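Local coordinates for putative curved DNA-binding protein (Chaetomium thermophilum var. thermophilum DSM 1495, PDB 4IPA) that probably acts in ribosome biogenesis as an Arx1 protein built on a methionine aminopeptidase-like fold, and may bind DNA, at residues 26-31 and 70-75; 47-52 and 137-142; 144-149 and 367-372; 256-261 and 334-339; 283-288 and 319-324. One frame throughout, in Å; residues are numbered along the deposited sequence.

The five contacts are spread over one chain with the pita-bread architecture of the methionine aminopeptidase relatives. Contact 1 stands apart: its nearest atoms are about 19 Å from those of contact 2 and about 25 Å from those of contact 5, and the sulfate lies here, on the Arg73 side. Contacts 2, 3 and 4 form a connected series. Contacts 2 and 3 lie with centres about 18 Å apart and touch where Lys138 meets Asp144; contacts 3 and 4, about 20 Å apart at their centres, touch through Arg149 and Leu259. Contact 5 lies about 48 Å from contact 3, centre to centre, on the opposite side of the chain's centre.

Contact 1: residues 26-31 and 70-75; sequences LTKYKT and KVYRDK. With SO4 (sulfate ion), chain F.
Thr31 meets Tyr72 at the rim of the phenol ring, where helix 23-46 of the pita-bread fold faces the loop that follows helix 53-69. The two side chains cross obliquely: Thr31 OG1 lies near the ring plane at its edge and accepts a weak hydrogen bond of 3.4 Å from Tyr72 OH, while Thr31 CG2 packs 3.7 Å from Tyr72 CE1. With OG1 beside its own backbone N (chi1 -52°), the threonine hydroxyl turns back along the helix and donates to Thr27 O at 2.7 Å, reaching that carbonyl from the face opposite to Thr31 N. Its proton is thus committed, which leaves Tyr72 as the donor. An alanine in place of Thr31 would probably leave Tyr72 OH without this partner and open a gap beside CE1. Lys28 crosses the tyrosine at about a right angle, its CG 3.5 Å from Tyr72 OH; the extended chain then carries NZ to salt bridges with Asp24 and Asp125. Ile124 of strand 115-124 touches Lys28, Thr31 and Tyr72 alike. Beyond the ring, a sulfate, probably from the crystallisation liquor, receives a hydrogen bond from Arg73 N at its O3 (3.0 Å), and this same oxygen lies over one face of the Arg73 guanidinium.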
# COMPACT_ATOMS: atom_id res chain seq x y z
N LEU A 26 4.12 -18.75 -5.77
CA LEU A 26 5.03 -17.68 -6.07
C LEU A 26 4.72 -17.10 -7.46
O LEU A 26 4.67 -15.88 -7.63
CB LEU A 26 6.45 -18.21 -5.99
CG LEU A 26 7.58 -17.22 -5.73
CD1 LEU A 26 7.16 -16.18 -4.70
CD2 LEU A 26 8.85 -17.97 -5.28
N THR A 27 4.48 -17.98 -8.42
CA THR A 27 4.21 -17.59 -9.81
C THR A 27 2.88 -16.84 -9.98
O THR A 27 2.76 -15.97 -10.84
CB THR A 27 4.24 -18.85 -10.74
OG1 THR A 27 5.55 -19.43 -10.68
CG2 THR A 27 3.93 -18.48 -12.19
N LYS A 28 1.89 -17.18 -9.16
CA LYS A 28 0.61 -16.47 -9.19
C LYS A 28 0.74 -15.07 -8.60
O LYS A 28 0.21 -14.12 -9.16
CB LYS A 28 -0.48 -17.30 -8.49
CG LYS A 28 -0.95 -18.51 -9.30
CD LYS A 28 -1.76 -19.51 -8.49
CE LYS A 28 -2.27 -20.64 -9.39
NZ LYS A 28 -2.84 -21.78 -8.62
N TYR A 29 1.43 -14.96 -7.47
CA TYR A 29 1.81 -13.66 -6.94
C TYR A 29 2.55 -12.87 -8.01
O TYR A 29 2.25 -11.71 -8.25
CB TYR A 29 2.70 -13.80 -5.72
CG TYR A 29 1.96 -13.97 -4.42
CD1 TYR A 29 1.17 -12.95 -3.91
CD2 TYR A 29 2.07 -15.14 -3.69
CE1 TYR A 29 0.51 -13.10 -2.73
CE2 TYR A 29 1.40 -15.30 -2.49
CZ TYR A 29 0.63 -14.27 -2.02
OH TYR A 29 -0.03 -14.41 -0.84
N LYS A 30 3.51 -13.52 -8.67
CA LYS A 30 4.30 -12.82 -9.68
C LYS A 30 3.47 -12.36 -10.89
O LYS A 30 3.71 -11.29 -11.45
CB LYS A 30 5.48 -13.67 -10.15
CG LYS A 30 6.33 -13.01 -11.23
CD LYS A 30 7.26 -11.97 -10.62
CE LYS A 30 7.97 -11.15 -11.69
NZ LYS A 30 8.57 -9.93 -11.10
N THR A 31 2.50 -13.17 -11.30
CA THR A 31 1.63 -12.77 -12.39
C THR A 31 0.84 -11.54 -11.98
O THR A 31 0.67 -10.60 -12.76
CB THR A 31 0.62 -13.87 -12.76
OG1 THR A 31 1.31 -15.10 -12.98
CG2 THR A 31 -0.11 -13.47 -14.03
N LYS A 70 -6.35 -11.17 -20.01
CA LYS A 70 -5.30 -11.67 -20.88
C LYS A 70 -4.47 -12.79 -20.25
O LYS A 70 -3.56 -13.31 -20.90
CB LYS A 70 -4.39 -10.53 -21.34
CG LYS A 70 -5.12 -9.51 -22.22
CD LYS A 70 -4.16 -8.59 -22.98
CE LYS A 70 -3.41 -7.63 -22.07
NZ LYS A 70 -3.14 -6.33 -22.78
N VAL A 71 -4.77 -13.17 -19.02
CA VAL A 71 -4.01 -14.24 -18.36
C VAL A 71 -4.95 -15.29 -17.77
O VAL A 71 -6.16 -15.07 -17.71
CB VAL A 71 -3.07 -13.70 -17.25
CG1 VAL A 71 -2.08 -12.71 -17.83
CG2 VAL A 71 -3.88 -13.06 -16.12
N TYR A 72 -4.39 -16.42 -17.33
CA TYR A 72 -5.18 -17.54 -16.79
C TYR A 72 -6.57 -17.61 -17.40
O TYR A 72 -7.58 -17.53 -16.68
CB TYR A 72 -5.29 -17.47 -15.26
CG TYR A 72 -3.96 -17.65 -14.58
CD1 TYR A 72 -3.04 -16.63 -14.54
CD2 TYR A 72 -3.62 -18.87 -13.98
CE1 TYR A 72 -1.81 -16.79 -13.94
CE2 TYR A 72 -2.39 -19.04 -13.36
CZ TYR A 72 -1.48 -17.99 -13.35
OH TYR A 72 -0.24 -18.12 -12.74
N ARG A 73 -6.61 -17.75 -18.72
CA ARG A 73 -7.86 -17.82 -19.47
C ARG A 73 -8.35 -19.24 -19.41
O ARG A 73 -9.53 -19.51 -19.13
CB ARG A 73 -7.62 -17.42 -20.93
CG ARG A 73 -7.10 -16.01 -21.10
CD ARG A 73 -6.86 -15.66 -22.56
NE ARG A 73 -5.73 -16.40 -23.12
CZ ARG A 73 -4.73 -15.83 -23.79
NH1 ARG A 73 -4.74 -14.52 -24.00
NH2 ARG A 73 -3.73 -16.58 -24.25
N ASP A 74 -7.44 -20.17 -19.68
CA ASP A 74 -7.72 -21.58 -19.53
C ASP A 74 -8.32 -21.84 -18.15
O ASP A 74 -7.80 -21.37 -17.14
CB ASP A 74 -6.44 -22.41 -19.72
CG ASP A 74 -5.81 -22.22 -21.10
OD1 ASP A 74 -5.81 -21.08 -21.62
OD2 ASP A 74 -5.30 -23.22 -21.65
N LYS A 75 -9.43 -22.57 -18.12
CA LYS A 75 -10.04 -23.00 -16.87
C LYS A 75 -10.82 -21.91 -16.14
O LYS A 75 -10.99 -20.78 -16.63
CB LYS A 75 -8.98 -23.60 -15.92
CG LYS A 75 -8.25 -24.81 -16.49
CD LYS A 75 -7.59 -25.63 -15.38
CE LYS A 75 -7.10 -26.97 -15.91
NZ LYS A 75 -6.61 -27.87 -14.83
S SO4 F . -2.79 -17.83 -20.56
O1 SO4 F . -1.76 -16.84 -20.88
O2 SO4 F . -2.28 -18.72 -19.52
O3 SO4 F . -4.00 -17.17 -20.08
O4 SO4 F . -3.16 -18.60 -21.75

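Contact 2: residues 47-52 and 137-142; sequences CVPGAK and AKNAND
Pro49 CD sits squarely over one face of the Lys138 peptide group, 3.5 Å from Lys138 C, and the neighbouring ring atom Pro49 CG lies 3.9 Å from Lys138 CA. The same CD also lies over a face of the Asn139 carboxamide, 4.2 Å from Asn139 CG. Val48 approaches this amide obliquely at its nitrogen, with CB 3.8 Å from Asn139 ND2, and Val48 CG1 lies 3.9 Å from Lys138 O. Asn139 is set for this by a CG that stands beside its backbone N (chi1 -69°). Each partner is shaped by a turn of its own. Pro49 and Gly50 form the centre of a type II beta turn from Val48 to Ala51, whereas Asn139 opens a type I turn that ends at Asp142. The carboxylate of Asp142 folds back over this second turn, its OD2 taking a 2.6 Å hydrogen bond from Asn139 N, which comes from above the carboxylate plane. The contact joins the loop between helices 23-46 and 53-69 to the loop after strand 127-136, with Pro112 touching Pro49 and Ile110 touching Ala137. With no hydrogen bond passing between the two segments, cohesion comes from van der Waals packing of a proline and a valine on flat amide groups.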
# COMPACT_ATOMS: atom_id res chain seq x y z
N CYS A 47 -1.53 10.86 -14.61
CA CYS A 47 -1.61 11.80 -13.49
C CYS A 47 -0.92 13.14 -13.76
O CYS A 47 0.03 13.51 -13.08
CB CYS A 47 -1.08 11.18 -12.19
SG CYS A 47 -2.06 9.77 -11.62
N VAL A 48 -1.42 13.85 -14.77
CA VAL A 48 -0.91 15.16 -15.11
C VAL A 48 -1.81 16.26 -14.52
O VAL A 48 -2.99 16.02 -14.25
CB VAL A 48 -0.79 15.32 -16.64
CG1 VAL A 48 0.02 14.17 -17.25
CG2 VAL A 48 -2.16 15.38 -17.29
N PRO A 49 -1.26 17.46 -14.31
CA PRO A 49 -2.08 18.55 -13.79
C PRO A 49 -3.32 18.76 -14.65
O PRO A 49 -3.21 18.75 -15.88
CB PRO A 49 -1.15 19.75 -13.90
CG PRO A 49 0.22 19.15 -13.74
CD PRO A 49 0.14 17.86 -14.51
N GLY A 50 -4.48 18.92 -14.01
CA GLY A 50 -5.73 19.15 -14.73
C GLY A 50 -6.57 17.89 -14.94
O GLY A 50 -7.78 17.98 -15.20
N ALA A 51 -5.94 16.72 -14.84
CA ALA A 51 -6.69 15.47 -15.01
C ALA A 51 -7.65 15.28 -13.85
O ALA A 51 -7.33 15.59 -12.71
CB ALA A 51 -5.75 14.26 -15.12
N LYS A 52 -8.84 14.78 -14.17
CA LYS A 52 -9.85 14.47 -13.18
C LYS A 52 -9.56 13.12 -12.54
O LYS A 52 -9.47 12.10 -13.24
CB LYS A 52 -11.23 14.45 -13.84
CG LYS A 52 -11.57 15.72 -14.58
CD LYS A 52 -12.74 15.52 -15.54
CE LYS A 52 -14.01 15.14 -14.79
NZ LYS A 52 -15.13 14.85 -15.74
N ALA A 137 3.03 15.34 -9.40
CA ALA A 137 2.18 15.67 -10.53
C ALA A 137 2.87 16.69 -11.43
O ALA A 137 3.32 17.73 -10.96
CB ALA A 137 0.84 16.18 -10.04
N LYS A 138 2.95 16.39 -12.72
CA LYS A 138 3.64 17.29 -13.63
C LYS A 138 3.45 16.84 -15.07
O LYS A 138 3.06 15.71 -15.33
CB LYS A 138 5.13 17.32 -13.30
CG LYS A 138 5.86 16.06 -13.73
CD LYS A 138 7.30 16.05 -13.23
CE LYS A 138 7.88 14.65 -13.29
NZ LYS A 138 7.23 13.72 -12.31
N ASN A 139 3.73 17.74 -16.01
CA ASN A 139 3.69 17.42 -17.43
C ASN A 139 4.99 16.80 -17.91
O ASN A 139 6.04 16.97 -17.29
CB ASN A 139 3.35 18.66 -18.26
CG ASN A 139 1.93 19.12 -18.05
OD1 ASN A 139 1.68 20.23 -17.57
ND2 ASN A 139 0.97 18.25 -18.39
N ALA A 140 4.90 16.09 -19.03
CA ALA A 140 6.03 15.35 -19.57
C ALA A 140 7.30 16.17 -19.70
O ALA A 140 8.39 15.66 -19.48
N ASN A 141 7.15 17.44 -20.05
CA ASN A 141 8.31 18.31 -20.24
C ASN A 141 8.56 19.28 -19.08
O ASN A 141 9.19 20.32 -19.26
CB ASN A 141 8.20 19.07 -21.57
CG ASN A 141 7.96 18.15 -22.76
OD1 ASN A 141 8.82 17.33 -23.10
ND2 ASN A 141 6.80 18.28 -23.40
N ASP A 142 8.07 18.93 -17.90
CA ASP A 142 8.44 19.66 -16.69
C ASP A 142 9.75 19.07 -16.16
O ASP A 142 10.07 17.91 -16.44
CB ASP A 142 7.35 19.56 -15.61
CG ASP A 142 6.05 20.20 -16.04
OD1 ASP A 142 6.07 21.00 -17.00
OD2 ASP A 142 5.01 19.91 -15.42

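Contact 3: residues 144-149 and 367-372; sequences DVIEGR and LSKFKT
Ile146 and Phe370 form a single parallel beta bridge, closed by two backbone hydrogen bonds: Ile146 N to Lys369 O, 2.9 Å and almost straight at 177°, and Lys371 N to Ile146 O, also 2.9 Å. The two bridged side chains lie side by side and point the same way, Ile146 CD1 coming to 3.3 Å from Phe370 CE1. Next to the bridge, the bent chain of Lys369 runs beside Asp144 CB and brings NZ to Asp144 O, a 3.0 Å hydrogen bond in which the donor stands above the carbonyl plane. An alanine in place of Lys369 would probably leave Asp144 O without this donor. Lys371 crosses Val145 at about a right angle, with CG 3.5 Å from Val145 CG1, and is steadied by a hydrogen bond from its NZ to Ser368 O (2.8 Å). At the other end, water 1 donates to both Gly148 O and Lys371 O and so extends the pairing past the last direct bond. Further out, Asp152 forms a salt bridge with Arg149 and a hydrogen bond with Thr372 OG1. The contact thereby ties the lead-in to helix 148-167 to the loop between strand 355-360 and helix 379-386, where Leu367 packs on Leu155, Tyr158 and Tyr159 of helix 148-167.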
# COMPACT_ATOMS: atom_id res chain seq x y z
N ASP A 144 12.55 17.28 -13.89
CA ASP A 144 12.46 16.06 -13.09
C ASP A 144 12.81 16.32 -11.63
O ASP A 144 12.36 15.59 -10.73
CB ASP A 144 13.38 14.98 -13.66
CG ASP A 144 12.81 14.35 -14.92
OD1 ASP A 144 11.58 14.09 -14.95
OD2 ASP A 144 13.58 14.11 -15.88
N VAL A 145 13.58 17.37 -11.39
CA VAL A 145 14.13 17.65 -10.07
C VAL A 145 13.08 17.94 -8.99
O VAL A 145 12.08 18.61 -9.23
CB VAL A 145 15.17 18.80 -10.13
CG1 VAL A 145 15.52 19.29 -8.73
CG2 VAL A 145 16.42 18.32 -10.85
N ILE A 146 13.34 17.41 -7.80
CA ILE A 146 12.51 17.65 -6.64
C ILE A 146 13.39 18.32 -5.60
O ILE A 146 14.50 17.87 -5.32
CB ILE A 146 11.95 16.35 -6.10
CG1 ILE A 146 11.16 15.65 -7.21
CG2 ILE A 146 11.06 16.62 -4.90
CD1 ILE A 146 11.13 14.16 -7.07
N GLU A 147 12.91 19.42 -5.04
CA GLU A 147 13.74 20.18 -4.12
C GLU A 147 12.94 20.60 -2.90
O GLU A 147 11.79 20.17 -2.72
CB GLU A 147 14.34 21.40 -4.83
CG GLU A 147 13.40 22.04 -5.83
CD GLU A 147 14.11 22.96 -6.84
OE1 GLU A 147 15.31 23.25 -6.66
OE2 GLU A 147 13.45 23.38 -7.81
N GLY A 148 13.56 21.43 -2.06
CA GLY A 148 12.91 21.97 -0.87
C GLY A 148 12.52 20.88 0.12
O GLY A 148 13.14 19.82 0.17
N ARG A 149 11.48 21.14 0.89
CA ARG A 149 11.05 20.19 1.91
C ARG A 149 10.35 19.01 1.24
O ARG A 149 10.20 17.94 1.85
CB ARG A 149 10.15 20.86 2.94
CG ARG A 149 10.82 22.03 3.63
CD ARG A 149 11.71 21.56 4.76
NE ARG A 149 10.91 21.06 5.88
CZ ARG A 149 11.02 19.85 6.39
NH1 ARG A 149 11.92 19.00 5.88
NH2 ARG A 149 10.26 19.48 7.40
N LEU A 367 17.57 8.65 -7.15
CA LEU A 367 17.91 9.51 -6.03
C LEU A 367 18.64 10.76 -6.48
O LEU A 367 18.68 11.75 -5.76
CB LEU A 367 18.76 8.75 -5.01
CG LEU A 367 18.06 7.58 -4.32
CD1 LEU A 367 19.04 6.79 -3.46
CD2 LEU A 367 16.87 8.06 -3.50
N SER A 368 19.22 10.72 -7.69
CA SER A 368 19.95 11.88 -8.19
C SER A 368 19.04 13.09 -8.37
O SER A 368 19.53 14.22 -8.41
CB SER A 368 20.66 11.57 -9.51
OG SER A 368 19.75 11.43 -10.58
N LYS A 369 17.73 12.86 -8.45
CA LYS A 369 16.75 13.92 -8.72
C LYS A 369 16.34 14.72 -7.46
O LYS A 369 15.66 15.74 -7.58
CB LYS A 369 15.50 13.35 -9.41
CG LYS A 369 15.60 13.21 -10.94
CD LYS A 369 14.78 11.99 -11.47
CE LYS A 369 13.38 12.34 -12.03
NZ LYS A 369 12.29 12.62 -11.01
N PHE A 370 16.73 14.23 -6.28
CA PHE A 370 16.35 14.85 -5.01
C PHE A 370 17.43 15.82 -4.53
O PHE A 370 18.61 15.46 -4.46
CB PHE A 370 16.06 13.79 -3.94
CG PHE A 370 14.94 12.87 -4.29
CD1 PHE A 370 13.63 13.31 -4.23
CD2 PHE A 370 15.18 11.58 -4.71
CE1 PHE A 370 12.57 12.48 -4.58
CE2 PHE A 370 14.13 10.73 -5.05
CZ PHE A 370 12.82 11.18 -4.99
N LYS A 371 17.02 17.04 -4.19
CA LYS A 371 17.97 18.10 -3.83
C LYS A 371 17.73 18.60 -2.40
O LYS A 371 16.73 19.27 -2.11
CB LYS A 371 17.86 19.27 -4.81
CG LYS A 371 18.03 18.87 -6.28
CD LYS A 371 19.48 18.53 -6.60
CE LYS A 371 19.71 18.28 -8.10
NZ LYS A 371 19.09 17.01 -8.57
N THR A 372 18.67 18.30 -1.52
CA THR A 372 18.55 18.73 -0.13
C THR A 372 19.89 18.63 0.57
O THR A 372 20.77 17.89 0.13
CB THR A 372 17.50 17.89 0.65
OG1 THR A 372 17.51 18.30 2.02
CG2 THR A 372 17.85 16.40 0.61
O HOH W 1 15.64 20.73 -0.01

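Contact 4: residues 256-261 and 334-339; sequences GCSLGS and TGDKDN
Ser258 and Asp336 make the buried, close-fitting half of this contact. Ser258 OG donates to Asp336 OD1 at 2.6 Å, meeting the oxygen from above the carboxylate plane, 50° out of it. Ser258 OG and Asp336 CG both stand anti to their backbone N (chi1 171° and -176°). The serine hydroxyl is held on two counts, since it also accepts a 2.8 Å bond from Gly260 N, closing an ST turn. Asp336 OD2, the other carboxylate oxygen, serves the turn that Asp336 itself begins, taking a hydrogen bond from Ala340 N and a weak one from Asp338 N. Gly260 passes so near the two aspartates that a beta carbon on it would collide with Asp336 OD2 and Asp338 OD2.

The second half, made by Ser261, Lys337 and Asp338, is partly exposed and wholly polar in its bonds. Here Asp338 OD2 accepts from two donors of one residue: Ser261 N at 2.9 Å, nearly along the C-O axis, and Ser261 OG at 2.6 Å on the syn lone pair. Asp338 OD1 forms a salt bridge with Lys337 NZ (2.6 Å), and these partners would probably favour the charged carboxylate. Lys337 NZ approaches Ser261 OG no closer than 3.6 Å, a loose flank.

The contact links two sheets: strand 250-258, which runs between strands 210-220 and 342-352, and strand 334-336, which pairs with 264-266, while Val342 of strand 342-352 touches both Ser258 and Asp336.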
# COMPACT_ATOMS: atom_id res chain seq x y z
N GLY A 256 4.76 5.32 5.38
CA GLY A 256 4.29 6.65 5.06
C GLY A 256 4.93 7.76 5.89
O GLY A 256 5.18 7.62 7.10
N CYS A 257 5.21 8.88 5.24
CA CYS A 257 5.76 10.02 5.95
C CYS A 257 4.93 11.27 5.72
O CYS A 257 4.10 11.34 4.80
CB CYS A 257 7.20 10.26 5.53
SG CYS A 257 8.32 9.03 6.18
N SER A 258 5.14 12.25 6.58
CA SER A 258 4.37 13.47 6.52
C SER A 258 5.30 14.64 6.73
O SER A 258 6.27 14.54 7.49
CB SER A 258 3.30 13.44 7.62
OG SER A 258 2.65 14.68 7.74
N LEU A 259 5.02 15.74 6.05
CA LEU A 259 5.72 16.99 6.33
C LEU A 259 5.18 17.61 7.62
O LEU A 259 5.77 18.53 8.17
CB LEU A 259 5.63 17.97 5.15
CG LEU A 259 6.77 17.85 4.14
CD1 LEU A 259 6.48 18.66 2.89
CD2 LEU A 259 8.12 18.26 4.77
N GLY A 260 4.06 17.08 8.11
CA GLY A 260 3.49 17.51 9.38
C GLY A 260 3.83 16.55 10.50
O GLY A 260 4.85 15.88 10.45
N SER A 261 2.96 16.47 11.50
CA SER A 261 3.20 15.67 12.70
C SER A 261 3.11 14.16 12.45
O SER A 261 3.54 13.35 13.27
CB SER A 261 2.19 16.05 13.79
OG SER A 261 2.00 17.45 13.85
N THR A 334 -9.29 9.43 5.70
CA THR A 334 -8.42 10.16 6.61
C THR A 334 -7.33 10.86 5.82
O THR A 334 -7.01 10.48 4.69
CB THR A 334 -7.76 9.24 7.65
OG1 THR A 334 -6.76 8.44 7.01
CG2 THR A 334 -8.79 8.33 8.33
N GLY A 335 -6.76 11.88 6.44
CA GLY A 335 -5.69 12.66 5.84
C GLY A 335 -4.83 13.26 6.94
O GLY A 335 -5.10 13.08 8.13
N ASP A 336 -3.79 13.97 6.54
CA ASP A 336 -2.86 14.52 7.52
C ASP A 336 -3.58 15.51 8.45
O ASP A 336 -4.28 16.41 7.98
CB ASP A 336 -1.67 15.20 6.82
CG ASP A 336 -0.65 15.70 7.79
OD1 ASP A 336 0.15 14.87 8.25
OD2 ASP A 336 -0.68 16.90 8.14
N LYS A 337 -3.40 15.32 9.75
CA LYS A 337 -4.11 16.13 10.74
C LYS A 337 -3.78 17.61 10.56
O LYS A 337 -4.62 18.47 10.79
CB LYS A 337 -3.79 15.67 12.17
CG LYS A 337 -4.44 16.51 13.28
CD LYS A 337 -3.55 17.68 13.74
CE LYS A 337 -2.28 17.17 14.46
NZ LYS A 337 -1.34 18.28 14.84
N ASP A 338 -2.56 17.90 10.11
CA ASP A 338 -2.14 19.28 9.91
C ASP A 338 -2.43 19.75 8.48
O ASP A 338 -2.11 20.88 8.13
CB ASP A 338 -0.63 19.41 10.19
CG ASP A 338 -0.27 19.04 11.62
OD1 ASP A 338 -0.96 19.53 12.55
OD2 ASP A 338 0.69 18.25 11.81
N ASN A 339 -3.03 18.88 7.67
CA ASN A 339 -3.29 19.19 6.27
C ASN A 339 -2.00 19.38 5.49
O ASN A 339 -1.97 20.07 4.48
CB ASN A 339 -4.18 20.42 6.14
CG ASN A 339 -5.64 20.10 6.40
OD1 ASN A 339 -6.45 20.09 5.47
ND2 ASN A 339 -5.99 19.83 7.65

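Contact 5: residues 283-288 and 319-324; sequences LKRPTS and VIECVR
Glu321 holds two successive backbone amides of the facing segment in its carboxylate. Arg285 N donates to Glu321 OE1 at 2.9 Å, using the syn lone pair, and Lys284 N donates to Glu321 OE2 at 2.9 Å with an almost straight N-H...O angle of 171°, also on the syn side though 24° out of the carboxylate plane. Glu321 reaches this far because its CG is anti to the backbone N (chi1 -168°) and the chain stays extended beyond it. The charged ends of Lys284 and Arg285 take no part in this grip; it is their amides that do the work. Ser288 OG lies 3.1 Å from Glu321 OE1, but Gly318 O is also within reach of its proton, so the bond is not settled. Water 2 bridges Ser288 OG and Glu321 N, accepting from the latter.

Around this polar centre aliphatic groups close in. Leu283 and Glu321 slide past each other in opposite directions, Leu283 CD2 lying 3.8 Å from Glu321 CD, while its other methyl, CD1, rests 3.7 Å from Cys322 SG. Arg285 CG covers the carboxylate as well, 3.4 Å from Glu321 OE1. Arg285 is the N-cap residue of helix 286-299, so a carboxylate from helix 312-324 binds the amides of the N-cap residue and the one before it, just ahead of the helix, where a negative charge is expected to be favourable: a helix N-terminus met by an acidic side chain of a neighbouring helix.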
# COMPACT_ATOMS: atom_id res chain seq x y z
N LEU A 283 -28.10 -10.13 6.62
CA LEU A 283 -28.62 -8.85 6.13
C LEU A 283 -30.14 -8.91 5.95
O LEU A 283 -30.66 -9.87 5.41
CB LEU A 283 -27.94 -8.48 4.82
CG LEU A 283 -26.43 -8.28 4.95
CD1 LEU A 283 -25.76 -8.26 3.58
CD2 LEU A 283 -26.11 -7.00 5.75
N LYS A 284 -30.83 -7.88 6.43
CA LYS A 284 -32.28 -7.83 6.34
C LYS A 284 -32.76 -7.11 5.08
O LYS A 284 -33.80 -7.45 4.52
CB LYS A 284 -32.87 -7.17 7.59
CG LYS A 284 -32.61 -7.97 8.87
CD LYS A 284 -33.30 -7.36 10.08
CE LYS A 284 -33.22 -8.30 11.27
NZ LYS A 284 -33.92 -7.76 12.48
N ARG A 285 -31.98 -6.14 4.63
CA ARG A 285 -32.39 -5.30 3.52
C ARG A 285 -31.99 -5.88 2.17
O ARG A 285 -30.85 -6.30 1.97
CB ARG A 285 -31.84 -3.88 3.71
CG ARG A 285 -32.32 -3.29 5.03
CD ARG A 285 -31.69 -1.96 5.36
NE ARG A 285 -31.92 -0.93 4.35
CZ ARG A 285 -33.04 -0.21 4.24
NH1 ARG A 285 -34.06 -0.40 5.08
NH2 ARG A 285 -33.15 0.71 3.29
N PRO A 286 -32.95 -5.92 1.24
CA PRO A 286 -32.71 -6.58 -0.05
C PRO A 286 -31.59 -5.93 -0.85
O PRO A 286 -30.86 -6.64 -1.51
CB PRO A 286 -34.06 -6.44 -0.77
CG PRO A 286 -34.76 -5.31 -0.08
CD PRO A 286 -34.31 -5.37 1.34
N THR A 287 -31.45 -4.61 -0.80
CA THR A 287 -30.35 -3.99 -1.53
C THR A 287 -29.00 -4.29 -0.86
O THR A 287 -27.97 -4.35 -1.53
CB THR A 287 -30.53 -2.50 -1.74
OG1 THR A 287 -31.79 -2.25 -2.38
CG2 THR A 287 -29.41 -1.97 -2.64
N SER A 288 -29.02 -4.51 0.44
CA SER A 288 -27.83 -4.97 1.14
C SER A 288 -27.38 -6.33 0.62
O SER A 288 -26.22 -6.52 0.26
CB SER A 288 -28.06 -4.99 2.65
OG SER A 288 -28.27 -3.67 3.12
N VAL A 319 -24.72 -0.50 1.13
CA VAL A 319 -23.48 -0.45 1.90
C VAL A 319 -23.74 -0.17 3.38
O VAL A 319 -23.03 -0.68 4.25
CB VAL A 319 -22.46 0.55 1.35
CG1 VAL A 319 -22.89 1.99 1.63
CG2 VAL A 319 -21.10 0.27 1.97
N ILE A 320 -24.76 0.63 3.66
CA ILE A 320 -25.07 1.02 5.03
C ILE A 320 -25.22 -0.18 5.97
O ILE A 320 -24.46 -0.30 6.94
CB ILE A 320 -26.33 1.90 5.08
CG1 ILE A 320 -26.12 3.16 4.22
CG2 ILE A 320 -26.70 2.22 6.54
CD1 ILE A 320 -27.33 4.09 4.14
N GLU A 321 -26.18 -1.06 5.69
CA GLU A 321 -26.37 -2.23 6.54
C GLU A 321 -25.16 -3.17 6.53
O GLU A 321 -24.84 -3.81 7.53
CB GLU A 321 -27.62 -3.01 6.16
CG GLU A 321 -27.98 -4.06 7.21
CD GLU A 321 -29.12 -4.98 6.81
OE1 GLU A 321 -29.43 -5.07 5.60
OE2 GLU A 321 -29.70 -5.60 7.72
N CYS A 322 -24.49 -3.26 5.39
CA CYS A 322 -23.35 -4.15 5.28
C CYS A 322 -22.23 -3.72 6.25
O CYS A 322 -21.57 -4.56 6.85
CB CYS A 322 -22.84 -4.21 3.83
SG CYS A 322 -23.90 -5.16 2.66
N VAL A 323 -22.03 -2.41 6.38
CA VAL A 323 -21.01 -1.87 7.28
C VAL A 323 -21.48 -1.96 8.73
O VAL A 323 -20.73 -2.38 9.61
CB VAL A 323 -20.68 -0.40 6.94
CG1 VAL A 323 -19.77 0.24 8.03
CG2 VAL A 323 -20.05 -0.30 5.55
N ARG A 324 -22.72 -1.54 8.96
CA ARG A 324 -23.26 -1.57 10.30
C ARG A 324 -23.19 -3.01 10.81
O ARG A 324 -22.83 -3.24 11.96
CB ARG A 324 -24.70 -1.03 10.33
CG ARG A 324 -25.24 -0.87 11.74
CD ARG A 324 -24.51 0.23 12.55
NE ARG A 324 -24.70 1.57 11.98
CZ ARG A 324 -25.80 2.31 12.12
NH1 ARG A 324 -26.83 1.86 12.82
NH2 ARG A 324 -25.87 3.52 11.56
O HOH W 2 -28.42 -1.18 3.56